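Long-range contact in hypothetical protein TTHA1254 (Thermus thermophilus, PDB 2D4P), which is of unknown function but belongs to a family related to GNAT acetyltransferases and may therefore transfer acyl groups: residues Ile68-Val73 with Arg103-Ala109. Numbering follows the deposited sequence.
Sequences IEGRSV and RKELEEA
In this GNAT-like fold, residues 68-73 form the strand-to-helix junction of a beta-alpha-beta crossover (strand 61-70, helix 73-89, parallel strand 94-97), and the start of helix 104-112, which follows the crossover, packs against it. Ile-68 and Gly-70 are extended (-139°/135° and -169°/146°); Arg-71 (-88°/-7°) breaks the strand. Ser-72, chi1 p, N-caps helix 73-89 through OG to Ala-75 N, and Arg-103 holds the N-cap position of helix 104-112. The nearest CA atoms are those of Val-73 and Glu-105, 5.4 Å apart.

Arg-103 (m, t, p) reaches back to the strand, where its guanidinium edge grips Ile-68 O by two hydrogen bonds, 2.9 Å from NH2 and 3.2 Å from NH1. Glu-69 OE1 lies 3.8 Å from Arg-103 NH2, a long salt bridge well out of the guanidinium plane; Glu-69 OE2 pairs with Arg-67.

On the apolar side, Ile-68 (t, t) sets CG2 3.8 Å from CD2 of Leu-106 (t, p). Val-73 (t) places CG2 3.9 Å from Glu-105 CB and CG1 4.4 Å from Ala-109 CB. Glu-105 (m, t) extends over the turn, OE1 3.3 Å from Ser-72 CA; water 2 donates to Glu-105 OE2 (2.5 Å) and Arg-71 O (2.7 Å).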
# COMPACT_ATOMS: atom_id res chain seq x y z
N ILE A 68 -3.61 -1.40 1.33
CA ILE A 68 -3.61 -1.59 -0.12
C ILE A 68 -5.00 -2.06 -0.53
O ILE A 68 -5.62 -2.89 0.14
CB ILE A 68 -2.47 -2.54 -0.58
CG1 ILE A 68 -2.38 -2.53 -2.11
CG2 ILE A 68 -2.65 -3.98 -0.07
CD1 ILE A 68 -1.17 -3.34 -2.67
N GLU A 69 -5.50 -1.47 -1.61
CA GLU A 69 -6.76 -1.81 -2.19
C GLU A 69 -6.57 -1.97 -3.67
O GLU A 69 -5.77 -1.25 -4.28
CB GLU A 69 -7.82 -0.73 -1.89
CG GLU A 69 -8.06 -0.44 -0.42
CD GLU A 69 -8.62 -1.61 0.39
OE1 GLU A 69 -9.13 -2.58 -0.20
OE2 GLU A 69 -8.56 -1.55 1.63
N GLY A 70 -7.30 -2.90 -4.27
CA GLY A 70 -7.20 -3.12 -5.70
C GLY A 70 -8.28 -4.01 -6.29
O GLY A 70 -8.72 -4.97 -5.65
N ARG A 71 -8.67 -3.69 -7.51
CA ARG A 71 -9.78 -4.34 -8.19
C ARG A 71 -9.39 -5.59 -8.96
O ARG A 71 -10.26 -6.32 -9.49
CB ARG A 71 -10.42 -3.35 -9.12
CG ARG A 71 -11.28 -2.35 -8.40
CD ARG A 71 -12.49 -1.93 -9.23
NE ARG A 71 -12.58 -0.48 -9.31
CZ ARG A 71 -13.28 0.18 -10.23
NH1 ARG A 71 -13.98 -0.47 -11.15
NH2 ARG A 71 -13.27 1.51 -10.19
N SER A 72 -8.08 -5.84 -9.04
CA SER A 72 -7.56 -7.00 -9.73
C SER A 72 -6.18 -7.37 -9.21
O SER A 72 -5.50 -6.54 -8.63
CB SER A 72 -7.48 -6.71 -11.23
OG SER A 72 -6.49 -5.72 -11.51
N VAL A 73 -5.77 -8.60 -9.45
CA VAL A 73 -4.38 -8.99 -9.19
C VAL A 73 -3.40 -8.06 -9.90
O VAL A 73 -2.41 -7.61 -9.30
CB VAL A 73 -4.13 -10.45 -9.56
CG1 VAL A 73 -2.63 -10.76 -9.54
CG2 VAL A 73 -4.90 -11.38 -8.63
N ARG A 103 -7.97 -12.40 1.73
CA ARG A 103 -7.82 -11.62 0.50
C ARG A 103 -6.94 -12.40 -0.46
O ARG A 103 -5.74 -12.23 -0.51
CB ARG A 103 -7.22 -10.26 0.82
CG ARG A 103 -8.04 -9.42 1.78
CD ARG A 103 -7.42 -8.04 2.06
NE ARG A 103 -7.36 -7.25 0.84
CZ ARG A 103 -6.69 -6.11 0.72
NH1 ARG A 103 -6.04 -5.60 1.74
NH2 ARG A 103 -6.73 -5.46 -0.44
N LYS A 104 -7.55 -13.27 -1.26
CA LYS A 104 -6.81 -14.18 -2.12
C LYS A 104 -6.09 -13.48 -3.27
O LYS A 104 -5.04 -13.93 -3.69
CB LYS A 104 -7.72 -15.27 -2.68
CG LYS A 104 -8.38 -16.16 -1.63
CD LYS A 104 -7.51 -16.45 -0.41
CE LYS A 104 -8.08 -17.63 0.39
NZ LYS A 104 -7.59 -17.68 1.81
N GLU A 105 -6.68 -12.39 -3.77
CA GLU A 105 -6.08 -11.63 -4.85
C GLU A 105 -4.78 -10.99 -4.37
O GLU A 105 -3.76 -11.05 -5.06
CB GLU A 105 -7.02 -10.56 -5.40
CG GLU A 105 -8.17 -11.14 -6.24
CD GLU A 105 -8.83 -10.12 -7.16
OE1 GLU A 105 -8.41 -8.93 -7.22
OE2 GLU A 105 -9.78 -10.53 -7.87
N LEU A 106 -4.83 -10.41 -3.17
CA LEU A 106 -3.63 -9.81 -2.58
C LEU A 106 -2.55 -10.86 -2.28
O LEU A 106 -1.36 -10.66 -2.55
CB LEU A 106 -4.00 -9.02 -1.33
CG LEU A 106 -2.83 -8.36 -0.59
CD1 LEU A 106 -2.09 -7.42 -1.51
CD2 LEU A 106 -3.33 -7.61 0.62
N GLU A 107 -2.98 -12.00 -1.78
CA GLU A 107 -2.05 -13.09 -1.50
C GLU A 107 -1.34 -13.52 -2.78
O GLU A 107 -0.12 -13.71 -2.81
CB GLU A 107 -2.82 -14.26 -0.90
CG GLU A 107 -2.00 -15.28 -0.14
CD GLU A 107 -2.88 -16.18 0.72
OE1 GLU A 107 -3.64 -16.98 0.13
OE2 GLU A 107 -2.85 -16.02 1.98
N GLU A 108 -2.12 -13.65 -3.85
CA GLU A 108 -1.56 -13.97 -5.15
C GLU A 108 -0.56 -12.91 -5.62
O GLU A 108 0.50 -13.25 -6.10
CB GLU A 108 -2.67 -14.14 -6.21
CG GLU A 108 -2.10 -14.36 -7.61
CD GLU A 108 -3.16 -14.72 -8.65
OE1 GLU A 108 -4.26 -15.19 -8.25
OE2 GLU A 108 -2.86 -14.54 -9.85
N ALA A 109 -0.92 -11.64 -5.46
CA ALA A 109 -0.05 -10.54 -5.92
C ALA A 109 1.27 -10.48 -5.12
O ALA A 109 2.35 -10.26 -5.68
CB ALA A 109 -0.80 -9.22 -5.82
O HOH W 1 -4.50 -3.40 3.24
O HOH W 2 -10.85 -8.96 -9.47